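Local coordinates for protein FAM179B (Mus musculus, PDB 5DN7) that interacts with microtubules and promotes their polymerization through HEAT-repeat TOG domains, and takes part in ciliogenesis and the control of cilium length, at residues Lys19-Ile23 against Gly66-Leu70; Arg40-Val44 against Asp77-Val82; His61-Val65 against Gln100-Phe104; Gln200-Glu204 against Glu260-Leu264; Leu203-Ala207 against Ala240-Leu245. One frame throughout, in Å; residues are numbered along the deposited sequence.

Contact 1. Residues Lys19-Ile23 against Gly66-Leu70; sequences KFEII and GFISL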
# COMPACT_ATOMS: atom_id res chain seq x y z
N LYS A 19 24.01 -15.08 -9.39
CA LYS A 19 23.96 -13.82 -8.66
C LYS A 19 22.88 -13.90 -7.59
O LYS A 19 21.78 -14.40 -7.85
CB LYS A 19 23.70 -12.65 -9.61
CG LYS A 19 23.85 -11.28 -8.98
CD LYS A 19 25.31 -10.94 -8.74
CE LYS A 19 25.45 -9.56 -8.11
NZ LYS A 19 26.86 -9.11 -8.08
N PHE A 20 23.20 -13.43 -6.38
CA PHE A 20 22.28 -13.51 -5.24
C PHE A 20 21.80 -14.94 -4.98
O PHE A 20 20.76 -15.13 -4.33
CB PHE A 20 21.07 -12.60 -5.46
CG PHE A 20 21.42 -11.20 -5.88
CD1 PHE A 20 22.35 -10.46 -5.17
CD2 PHE A 20 20.83 -10.64 -7.01
CE1 PHE A 20 22.68 -9.18 -5.56
CE2 PHE A 20 21.16 -9.35 -7.41
CZ PHE A 20 22.09 -8.62 -6.68
N GLU A 21 22.54 -15.92 -5.50
CA GLU A 21 22.15 -17.34 -5.44
C GLU A 21 20.90 -17.66 -6.26
O GLU A 21 20.32 -18.74 -6.13
CB GLU A 21 21.91 -17.79 -3.98
CG GLU A 21 22.99 -17.39 -3.00
CD GLU A 21 23.62 -18.60 -2.32
OE1 GLU A 21 23.39 -19.73 -2.79
OE2 GLU A 21 24.33 -18.40 -1.32
N ILE A 22 20.47 -16.72 -7.11
CA ILE A 22 19.22 -16.88 -7.85
C ILE A 22 19.40 -16.65 -9.35
O ILE A 22 18.98 -17.47 -10.16
CB ILE A 22 18.14 -15.91 -7.32
CG1 ILE A 22 18.11 -15.90 -5.79
CG2 ILE A 22 16.77 -16.29 -7.87
CD1 ILE A 22 17.44 -14.69 -5.19
N ILE A 23 20.04 -15.54 -9.70
CA ILE A 23 20.09 -15.10 -11.09
C ILE A 23 21.40 -15.47 -11.79
O ILE A 23 22.47 -15.05 -11.37
CB ILE A 23 19.93 -13.58 -11.19
CG1 ILE A 23 18.87 -13.08 -10.21
CG2 ILE A 23 19.60 -13.17 -12.62
CD1 ILE A 23 18.84 -11.57 -10.10
N GLY A 66 20.48 -8.27 -1.45
CA GLY A 66 20.94 -7.89 -2.78
C GLY A 66 19.82 -7.94 -3.82
O GLY A 66 19.59 -6.98 -4.55
N PHE A 67 19.12 -9.07 -3.86
CA PHE A 67 18.03 -9.30 -4.81
C PHE A 67 16.95 -8.23 -4.72
O PHE A 67 16.54 -7.64 -5.72
CB PHE A 67 17.42 -10.69 -4.55
CG PHE A 67 16.43 -11.13 -5.59
CD1 PHE A 67 16.80 -11.26 -6.92
CD2 PHE A 67 15.14 -11.46 -5.24
CE1 PHE A 67 15.90 -11.68 -7.88
CE2 PHE A 67 14.24 -11.89 -6.20
CZ PHE A 67 14.62 -11.99 -7.52
N ILE A 68 16.50 -7.98 -3.49
CA ILE A 68 15.47 -6.99 -3.26
C ILE A 68 15.98 -5.61 -3.70
O ILE A 68 15.23 -4.82 -4.27
CB ILE A 68 15.03 -6.97 -1.78
CG1 ILE A 68 14.15 -8.20 -1.49
CG2 ILE A 68 14.25 -5.71 -1.45
CD1 ILE A 68 14.03 -8.55 -0.03
N SER A 69 17.27 -5.35 -3.46
CA SER A 69 17.90 -4.10 -3.90
C SER A 69 17.82 -3.93 -5.43
O SER A 69 17.45 -2.87 -5.96
CB SER A 69 19.36 -4.08 -3.42
OG SER A 69 20.00 -2.85 -3.68
N LEU A 70 18.13 -5.01 -6.14
CA LEU A 70 17.98 -5.07 -7.58
C LEU A 70 16.55 -4.75 -8.04
O LEU A 70 16.34 -3.90 -8.92
CB LEU A 70 18.38 -6.46 -8.09
CG LEU A 70 18.22 -6.62 -9.60
CD1 LEU A 70 19.18 -5.67 -10.30
CD2 LEU A 70 18.47 -8.05 -10.01
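Ile22 and Ile23, whose side chains both meet helix 61-74, give their backbone N-H groups to one oxygen: Lys19 O accepts from Ile22 N and from Ile23 N, at 2.8 Å each. This double grip curls Lys19-Ile23 into a tight turn, so that three apolar side chains face the helix. The Phe20 ring lies flat on the helix backbone, with Phe67 N 3.6 Å above its centre and Gly66 C nearer the rim; Lys19 CG covers the opposite face. Gly66 suits the place, because a side chain there would run into the ring, whose CE1 is already 3.5 Å from Gly66 CA. Were an alanine here instead of Phe20, the backbone at Gly66 and Phe67 would probably lose its cover and a gap open beside Leu70 CD2. Ile22 sends CD1 over the Phe67 face in a CH-pi contact, 3.9 Å from the ring centroid. With CG1 anti to its carbonyl carbon (chi1 -40°), Ile23 carries CD1 to the edge of the Phe67 ring and tip to tip with Leu70 CD2 at 3.5 Å. No hydrogen bond crosses, so apolar burial joins the N-terminal loop to the helix, with Leu47 and Leu51 of helix 40-52 extending the same core.

Contact 2. Residues Arg40-Val44 against Asp77-Val82; sequences RTQAV and DSNFKV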
# COMPACT_ATOMS: atom_id res chain seq x y z
N ARG A 40 14.16 -5.09 -21.40
CA ARG A 40 14.35 -5.58 -20.05
C ARG A 40 13.18 -6.47 -19.64
O ARG A 40 13.31 -7.34 -18.78
CB ARG A 40 14.49 -4.42 -19.07
CG ARG A 40 15.88 -3.79 -19.00
CD ARG A 40 15.85 -2.54 -18.15
NE ARG A 40 16.89 -2.51 -17.13
CZ ARG A 40 16.81 -1.82 -15.99
NH1 ARG A 40 15.73 -1.09 -15.73
NH2 ARG A 40 17.81 -1.84 -15.12
N THR A 41 12.04 -6.27 -20.29
CA THR A 41 10.79 -6.94 -19.91
C THR A 41 10.85 -8.47 -20.00
O THR A 41 10.37 -9.17 -19.09
CB THR A 41 9.63 -6.42 -20.77
OG1 THR A 41 9.55 -5.00 -20.65
CG2 THR A 41 8.30 -7.03 -20.34
N GLN A 42 11.44 -8.95 -21.08
CA GLN A 42 11.62 -10.37 -21.25
C GLN A 42 12.53 -10.94 -20.18
O GLN A 42 12.24 -11.98 -19.65
CB GLN A 42 12.12 -10.70 -22.66
CG GLN A 42 12.94 -11.97 -22.74
CD GLN A 42 12.06 -13.19 -22.82
OE1 GLN A 42 10.84 -13.08 -22.89
NE2 GLN A 42 12.68 -14.38 -22.82
N ALA A 43 13.61 -10.24 -19.86
CA ALA A 43 14.54 -10.63 -18.81
C ALA A 43 13.79 -10.74 -17.47
O ALA A 43 13.90 -11.75 -16.77
CB ALA A 43 15.66 -9.64 -18.71
N VAL A 44 13.03 -9.71 -17.15
CA VAL A 44 12.21 -9.68 -15.96
C VAL A 44 11.24 -10.88 -15.88
O VAL A 44 11.06 -11.50 -14.81
CB VAL A 44 11.40 -8.37 -15.89
CG1 VAL A 44 10.45 -8.38 -14.70
CG2 VAL A 44 12.33 -7.17 -15.81
N ASP A 77 12.67 2.13 -13.59
CA ASP A 77 12.58 2.13 -15.04
C ASP A 77 11.55 3.13 -15.55
O ASP A 77 10.48 3.28 -14.95
CB ASP A 77 12.23 0.75 -15.55
CG ASP A 77 12.85 0.46 -16.89
OD1 ASP A 77 12.31 0.93 -17.93
OD2 ASP A 77 13.88 -0.23 -16.90
N SER A 78 11.88 3.81 -16.65
CA SER A 78 10.93 4.73 -17.29
C SER A 78 9.81 3.99 -17.98
O SER A 78 8.74 4.54 -18.19
CB SER A 78 11.63 5.64 -18.30
OG SER A 78 12.53 6.54 -17.66
N ASN A 79 10.07 2.74 -18.34
CA ASN A 79 9.09 1.91 -19.01
C ASN A 79 8.19 1.18 -18.01
O ASN A 79 8.65 0.29 -17.31
CB ASN A 79 9.79 0.91 -19.92
CG ASN A 79 8.83 -0.10 -20.52
OD1 ASN A 79 7.66 0.20 -20.76
ND2 ASN A 79 9.33 -1.30 -20.78
N PHE A 80 6.91 1.54 -17.99
CA PHE A 80 5.99 1.01 -16.97
C PHE A 80 5.80 -0.49 -17.08
O PHE A 80 5.33 -1.09 -16.14
CB PHE A 80 4.62 1.69 -17.03
CG PHE A 80 3.71 1.14 -18.10
CD1 PHE A 80 3.79 1.60 -19.40
CD2 PHE A 80 2.78 0.16 -17.79
CE1 PHE A 80 2.94 1.08 -20.39
CE2 PHE A 80 1.94 -0.36 -18.75
CZ PHE A 80 2.02 0.10 -20.06
N LYS A 81 6.13 -1.09 -18.22
CA LYS A 81 5.95 -2.53 -18.39
C LYS A 81 7.05 -3.30 -17.65
O LYS A 81 6.82 -4.41 -17.12
CB LYS A 81 5.95 -2.91 -19.87
CG LYS A 81 4.85 -2.24 -20.69
CD LYS A 81 5.07 -2.41 -22.19
CE LYS A 81 3.87 -1.93 -23.01
NZ LYS A 81 4.23 -1.61 -24.42
N VAL A 82 8.24 -2.70 -17.61
CA VAL A 82 9.33 -3.19 -16.78
C VAL A 82 8.95 -3.06 -15.31
O VAL A 82 9.12 -3.99 -14.54
CB VAL A 82 10.64 -2.42 -17.04
CG1 VAL A 82 11.69 -2.83 -16.02
CG2 VAL A 82 11.14 -2.70 -18.44
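Arg40 reaches along the contact towards Asp77 and touches Val82 on the way. Its CB packs on Val82 CG2 at 3.8 Å, so the aliphatic root of the side chain serves as an apolar surface. Further out, CD comes to 3.3 Å from Asp77 OD2. There the chain bends, chi3 being 130°, and the bend turns the guanidinium to the carboxylate. NE passes Asp77 OD2 without bonding to it and instead makes a weak hydrogen bond to Leu31 O at the end of helix 25-32. At the tip, NH1 forms a salt bridge with Asp77 OD2, which meets the guanidinium at its edge; the modelled NH1 to OD2 separation of 2.4 Å is very short and its exact value doubtful. The two flat groups are 32° apart, and just one carboxylate oxygen is used. The other, Asp77 OD1, takes the N-H of Asn79 through its anti lone pair at 2.9 Å, closing an Asx turn. Asn79 is in turn the N-cap of helix 80-97, its OD1 accepting weakly from Lys81 N. Beside the charged pair, Thr41 OG1 lies 3.6 Å from Val82 CG2, and Val44 meets Val82 more loosely. Aspartate suits its position because its short carboxylate can serve the turn and the arginine together. The charge pair thus probably helps to steady the loop leading into helix 80-97, a loop within a HEAT repeat, of the kind that other TOG domains use to meet tubulin.

Contact 3. Residues His61-Val65 against Gln100-Phe104; sequences HASLV and QVQQF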
# COMPACT_ATOMS: atom_id res chain seq x y z
N HIS A 61 20.59 -14.36 4.02
CA HIS A 61 20.03 -13.03 4.19
C HIS A 61 20.65 -11.96 3.29
O HIS A 61 19.94 -11.18 2.65
CB HIS A 61 20.16 -12.60 5.65
CG HIS A 61 19.70 -11.21 5.92
ND1 HIS A 61 18.38 -10.90 6.18
CD2 HIS A 61 20.37 -10.03 5.95
CE1 HIS A 61 18.26 -9.60 6.36
NE2 HIS A 61 19.46 -9.05 6.23
N ALA A 62 21.98 -11.94 3.24
CA ALA A 62 22.72 -10.94 2.46
C ALA A 62 22.35 -10.98 0.97
O ALA A 62 22.17 -9.93 0.33
CB ALA A 62 24.22 -11.16 2.63
N SER A 63 22.22 -12.19 0.44
CA SER A 63 21.82 -12.38 -0.94
C SER A 63 20.39 -11.88 -1.18
O SER A 63 20.15 -11.18 -2.15
CB SER A 63 21.95 -13.85 -1.35
OG SER A 63 23.30 -14.18 -1.62
N LEU A 64 19.45 -12.23 -0.30
CA LEU A 64 18.08 -11.73 -0.40
C LEU A 64 18.02 -10.19 -0.39
O LEU A 64 17.22 -9.58 -1.13
CB LEU A 64 17.21 -12.29 0.72
CG LEU A 64 16.88 -13.78 0.61
CD1 LEU A 64 16.10 -14.26 1.83
CD2 LEU A 64 16.10 -14.04 -0.67
N VAL A 65 18.87 -9.58 0.44
CA VAL A 65 19.01 -8.13 0.48
C VAL A 65 19.49 -7.60 -0.87
O VAL A 65 18.95 -6.59 -1.40
CB VAL A 65 20.01 -7.68 1.59
CG1 VAL A 65 20.28 -6.18 1.52
CG2 VAL A 65 19.49 -8.05 2.96
N GLN A 100 9.39 -14.88 6.45
CA GLN A 100 10.64 -14.25 6.25
C GLN A 100 10.40 -12.82 5.77
O GLN A 100 11.28 -12.02 5.77
CB GLN A 100 11.43 -15.01 5.20
CG GLN A 100 12.46 -15.97 5.73
CD GLN A 100 13.44 -16.40 4.68
OE1 GLN A 100 14.48 -15.82 4.53
NE2 GLN A 100 13.11 -17.44 3.97
N VAL A 101 9.19 -12.53 5.32
CA VAL A 101 8.92 -11.20 4.84
C VAL A 101 9.05 -10.23 5.95
O VAL A 101 9.35 -9.09 5.74
CB VAL A 101 7.64 -11.04 4.01
CG1 VAL A 101 6.44 -10.80 4.88
CG2 VAL A 101 7.80 -9.92 3.02
N GLN A 102 8.83 -10.70 7.16
CA GLN A 102 8.86 -9.82 8.31
C GLN A 102 10.24 -9.19 8.34
O GLN A 102 10.39 -8.01 8.66
CB GLN A 102 8.61 -10.61 9.60
CG GLN A 102 8.46 -9.74 10.83
CD GLN A 102 7.56 -10.36 11.88
OE1 GLN A 102 6.39 -10.66 11.61
NE2 GLN A 102 8.09 -10.57 13.08
N GLN A 103 11.25 -9.98 7.99
CA GLN A 103 12.59 -9.48 7.94
C GLN A 103 12.71 -8.42 6.90
O GLN A 103 13.58 -7.59 6.98
CB GLN A 103 13.57 -10.62 7.62
CG GLN A 103 15.00 -10.17 7.51
CD GLN A 103 15.50 -9.50 8.79
OE1 GLN A 103 15.55 -10.11 9.80
NE2 GLN A 103 15.83 -8.23 8.72
N PHE A 104 11.87 -8.44 5.87
CA PHE A 104 12.13 -7.39 4.87
C PHE A 104 11.01 -6.37 4.70
O PHE A 104 10.83 -5.79 3.61
CB PHE A 104 12.41 -8.04 3.52
CG PHE A 104 13.56 -8.99 3.55
CD1 PHE A 104 14.86 -8.52 3.45
CD2 PHE A 104 13.35 -10.35 3.68
CE1 PHE A 104 15.92 -9.38 3.49
CE2 PHE A 104 14.41 -11.22 3.72
CZ PHE A 104 15.70 -10.74 3.62
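His61 and Val65, a turn apart on helix 61-74, face Gln103 and Phe104 with backbones well separated, Val65 CA being 8.2 Å from Phe104 CA, so side chains alone bridge the gap. The Phe104 ring does most of this, its CG lying anti to the carbonyl carbon (chi1 -58°) and its CZ reaching Leu64 CB at 3.6 Å. Val65 CG2 meets the same ring at its edge, 3.8 Å from CE1. The imidazole of His61 runs nearly parallel to the phenyl plane, at 14°, but the two are slid apart and barely overlap, with centroids separated by 5.3 Å. Gln103 bends back over the Phe104 face and puts its CG at the edge of the His61 ring, 3.5 Å from CE1; its amide stands almost at right angles to the imidazole. Leu64 CD1 touches Gln100 OE1. Replacing Phe104 by an alanine would probably open a gap against Leu64 CB and Val65 CG2 and leave the His61 ring with only Gln103 beside it across the contact. With no hydrogen bond, the contact depends on shape and hydrophobic cover: a buried phenyl packs against helix 61-74 just before helix 105-114, while His61 and Gln103 suit the more exposed border.

Contact 4. Residues Gln200-Glu204 against Glu260-Leu264; sequences QAALE and EYAIL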
# COMPACT_ATOMS: atom_id res chain seq x y z
N GLN A 200 -11.08 13.62 -0.38
CA GLN A 200 -12.19 12.71 -0.67
C GLN A 200 -11.89 11.30 -0.16
O GLN A 200 -12.76 10.64 0.40
CB GLN A 200 -12.47 12.67 -2.18
CG GLN A 200 -13.14 13.93 -2.71
CD GLN A 200 -13.37 13.87 -4.21
OE1 GLN A 200 -14.37 14.40 -4.72
NE2 GLN A 200 -12.46 13.23 -4.93
N ALA A 201 -10.65 10.87 -0.35
CA ALA A 201 -10.19 9.58 0.17
C ALA A 201 -10.30 9.55 1.69
O ALA A 201 -10.78 8.56 2.26
CB ALA A 201 -8.77 9.29 -0.27
N ALA A 202 -9.85 10.63 2.33
CA ALA A 202 -9.83 10.71 3.79
C ALA A 202 -11.23 10.73 4.39
O ALA A 202 -11.44 10.19 5.47
CB ALA A 202 -9.04 11.94 4.25
N LEU A 203 -12.18 11.37 3.72
CA LEU A 203 -13.56 11.34 4.18
C LEU A 203 -14.13 9.92 4.09
O LEU A 203 -14.79 9.45 5.03
CB LEU A 203 -14.42 12.34 3.39
CG LEU A 203 -14.05 13.81 3.65
CD1 LEU A 203 -14.56 14.73 2.54
CD2 LEU A 203 -14.55 14.29 5.02
N GLU A 204 -13.86 9.21 3.00
CA GLU A 204 -14.28 7.80 2.95
C GLU A 204 -13.66 6.98 4.07
O GLU A 204 -14.34 6.14 4.72
CB GLU A 204 -13.91 7.16 1.61
CG GLU A 204 -14.69 7.71 0.43
CD GLU A 204 -16.19 7.38 0.48
OE1 GLU A 204 -16.58 6.20 0.27
OE2 GLU A 204 -16.99 8.32 0.70
N GLU A 260 -13.87 1.06 -4.08
CA GLU A 260 -14.91 1.83 -4.74
C GLU A 260 -15.59 2.71 -3.71
O GLU A 260 -15.98 2.22 -2.66
CB GLU A 260 -15.93 0.92 -5.41
CG GLU A 260 -15.38 0.07 -6.53
CD GLU A 260 -16.42 -0.87 -7.11
OE1 GLU A 260 -17.40 -1.21 -6.39
OE2 GLU A 260 -16.29 -1.24 -8.30
N TYR A 261 -15.74 3.99 -4.02
CA TYR A 261 -16.29 4.94 -3.06
C TYR A 261 -17.80 4.88 -3.03
O TYR A 261 -18.44 4.56 -4.03
CB TYR A 261 -15.83 6.37 -3.38
CG TYR A 261 -14.37 6.66 -3.12
CD1 TYR A 261 -13.44 5.63 -2.98
CD2 TYR A 261 -13.92 7.97 -2.99
CE1 TYR A 261 -12.10 5.91 -2.74
CE2 TYR A 261 -12.59 8.25 -2.76
CZ TYR A 261 -11.69 7.22 -2.64
OH TYR A 261 -10.37 7.53 -2.40
N ALA A 262 -18.37 5.23 -1.89
CA ALA A 262 -19.82 5.18 -1.73
C ALA A 262 -20.48 6.41 -2.33
O ALA A 262 -21.60 6.33 -2.85
CB ALA A 262 -20.19 5.05 -0.26
N ILE A 263 -19.81 7.54 -2.27
CA ILE A 263 -20.49 8.77 -2.61
C ILE A 263 -19.47 9.88 -2.86
O ILE A 263 -18.41 9.91 -2.23
CB ILE A 263 -21.48 9.16 -1.46
CG1 ILE A 263 -22.29 10.41 -1.82
CG2 ILE A 263 -20.73 9.35 -0.14
CD1 ILE A 263 -23.52 10.61 -0.94
N LEU A 264 -19.77 10.75 -3.83
CA LEU A 264 -19.00 11.98 -4.02
C LEU A 264 -19.76 13.10 -3.30
O LEU A 264 -20.93 13.42 -3.61
CB LEU A 264 -18.77 12.31 -5.51
CG LEU A 264 -19.89 12.94 -6.35
CD1 LEU A 264 -19.40 13.38 -7.72
CD2 LEU A 264 -21.07 11.99 -6.48
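Tyr261 begins the contact by laying its ring against helix 196-213, one face taken by Glu204 CG, which stands 3.5 Å above the plane towards the rim in a CH-pi contact. The Tyr261 hydroxyl rests on the methyl of Ala201, OH to CB 3.2 Å, a close approach that alanine suits, and is hydrogen-bonded to Asn164 OD1 of helix 156-172. At Ala262 the backbone takes over: its N donates to Glu204 OE1 at 3.0 Å and nearly straight, 175°, though it arrives 43° out of the carboxylate plane. Glutamate can do this because its chain folds at chi2 (-66°), which turns the carboxylate back almost parallel to the tyrosine ring. Ala262 CB, small enough to fit, lies 3.8 Å from the same OE1. Ile263 follows with CG2 4.0 Å from Glu204 OE2, the oxygen that forms a salt bridge with Arg244, so apolar carbon helps enclose a buried charge. The segment leaves the short hairpin of strands 252-253 and 259-260 and runs across helix 196-213, with helix 156-172 beside the tyrosine and helix 237-246 beside Ala262 and Ile263; it thus lies over helices of the TOG solenoid near its C-terminal end.

Contact 5. Residues Leu203-Ala207 against Ala240-Leu245; sequences LEAFA and AVQARL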
# COMPACT_ATOMS: atom_id res chain seq x y z
N LEU A 203 -12.18 11.37 3.72
CA LEU A 203 -13.56 11.34 4.18
C LEU A 203 -14.13 9.92 4.09
O LEU A 203 -14.79 9.45 5.03
CB LEU A 203 -14.42 12.34 3.39
CG LEU A 203 -14.05 13.81 3.65
CD1 LEU A 203 -14.56 14.73 2.54
CD2 LEU A 203 -14.55 14.29 5.02
N GLU A 204 -13.86 9.21 3.00
CA GLU A 204 -14.28 7.80 2.95
C GLU A 204 -13.66 6.98 4.07
O GLU A 204 -14.34 6.14 4.72
CB GLU A 204 -13.91 7.16 1.61
CG GLU A 204 -14.69 7.71 0.43
CD GLU A 204 -16.19 7.38 0.48
OE1 GLU A 204 -16.58 6.20 0.27
OE2 GLU A 204 -16.99 8.32 0.70
N ALA A 205 -12.37 7.23 4.32
CA ALA A 205 -11.69 6.52 5.39
C ALA A 205 -12.37 6.83 6.71
O ALA A 205 -12.57 5.93 7.51
CB ALA A 205 -10.22 6.87 5.44
N PHE A 206 -12.75 8.08 6.93
CA PHE A 206 -13.40 8.44 8.18
C PHE A 206 -14.79 7.79 8.31
O PHE A 206 -15.18 7.41 9.41
CB PHE A 206 -13.47 9.97 8.35
CG PHE A 206 -12.35 10.52 9.25
CD1 PHE A 206 -11.01 10.37 8.89
CD2 PHE A 206 -12.64 11.11 10.47
CE1 PHE A 206 -9.98 10.83 9.73
CE2 PHE A 206 -11.61 11.56 11.33
CZ PHE A 206 -10.29 11.43 10.94
N ALA A 207 -15.50 7.62 7.20
CA ALA A 207 -16.76 6.87 7.24
C ALA A 207 -16.52 5.44 7.72
O ALA A 207 -17.25 4.92 8.60
CB ALA A 207 -17.46 6.87 5.87
N ALA A 240 -17.94 18.90 6.53
CA ALA A 240 -17.78 17.83 5.56
C ALA A 240 -17.74 16.45 6.24
O ALA A 240 -18.36 15.51 5.76
CB ALA A 240 -16.53 18.05 4.73
N VAL A 241 -17.03 16.32 7.35
CA VAL A 241 -16.97 15.04 8.06
C VAL A 241 -18.36 14.64 8.52
O VAL A 241 -18.77 13.50 8.35
CB VAL A 241 -16.01 15.07 9.27
CG1 VAL A 241 -16.30 13.92 10.21
CG2 VAL A 241 -14.55 15.01 8.80
N GLN A 242 -19.08 15.55 9.12
CA GLN A 242 -20.42 15.27 9.60
C GLN A 242 -21.37 14.94 8.46
O GLN A 242 -22.13 14.04 8.55
CB GLN A 242 -20.94 16.39 10.47
CG GLN A 242 -20.20 16.51 11.78
CD GLN A 242 -20.78 17.51 12.72
OE1 GLN A 242 -20.77 18.70 12.46
NE2 GLN A 242 -21.28 17.03 13.81
N ALA A 243 -21.26 15.68 7.37
CA ALA A 243 -22.07 15.42 6.19
C ALA A 243 -21.81 14.01 5.70
O ALA A 243 -22.74 13.26 5.48
CB ALA A 243 -21.78 16.43 5.12
N ARG A 244 -20.54 13.64 5.56
CA ARG A 244 -20.18 12.29 5.13
C ARG A 244 -20.70 11.21 6.08
O ARG A 244 -21.23 10.20 5.64
CB ARG A 244 -18.66 12.15 4.97
CG ARG A 244 -18.22 10.75 4.51
CD ARG A 244 -18.90 10.38 3.17
NE ARG A 244 -18.60 9.02 2.72
CZ ARG A 244 -19.33 7.96 3.03
NH1 ARG A 244 -20.38 8.11 3.83
NH2 ARG A 244 -19.00 6.76 2.57
N LEU A 245 -20.52 11.41 7.38
CA LEU A 245 -20.93 10.42 8.39
C LEU A 245 -22.44 10.26 8.43
O LEU A 245 -22.93 9.19 8.73
CB LEU A 245 -20.44 10.82 9.78
CG LEU A 245 -19.12 10.25 10.30
CD1 LEU A 245 -18.09 10.10 9.20
CD2 LEU A 245 -18.62 11.15 11.39
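Arg244 and Glu204 supply the polar part of this helix pair, a buried salt bridge. The firm bond runs from Arg244 NE to Glu204 OE2 at 2.7 Å, with the acceptor near the guanidinium plane. Arg244 NH2 adds two weak bonds, one to each carboxylate oxygen, the one to Glu204 OE1 stretched to 3.4 Å. The arginine reaches its mate by a bend at chi2 (57°) after CG has left anti to the backbone N, and the flat groups end 32° apart. The NH2 group also donates to Thr249 O, and NH1 weakly to Arg247 O, so the guanidinium ties the loop after helix 237-246 to the pair. Burial probably strengthens the attraction, and the pairing is likely to keep both groups ionised.

Between polar and apolar parts lies Ala207, whose CB sits 3.5 Å above the centre of the guanidinium face; a methyl there lets the arginine lie flat against helix 196-213. The apolar contacts flank it. Leu203 CD2 meets Val241 CG2 at 3.8 Å and reaches the backbone of Ala240, whose small side chain admits it. At the other end, Leu245 CD1 comes to 4.0 Å from Ala207 CA and touches Phe206 O.

The segment axes approach to 9.4 Å and cross at -53°, so helices 196-213 and 237-246 are well splayed. Helix 219-226 closes the side of Phe206, Val241 and Leu245, while Ala205 turns to helices 156-172 and 180-187, placing the pair near the C-terminal end of the TOG solenoid.

The five contacts fall into two groups at the two ends of the TOG 2 solenoid. Contacts 1 and 3 share helix 61-74 and touch, their centres about 11 Å apart: Phe20 and Glu21 meet Ser63, and Ile68 meets Phe104. Contact 2 lies on helices 40-52 and 80-97, about 17 Å from contact 1, centre to centre, without touching it. Contacts 4 and 5 share helix 196-213, with centres about 8 Å apart, and Glu204 serves both, joining Ala262 to Arg244. The groups lie far from each other, contact 1 about 45 Å from contact 5 between centres, and are linked through the intervening helices. No ligand is involved; the contacts help hold together a HEAT-repeat domain that mediates interaction with microtubules.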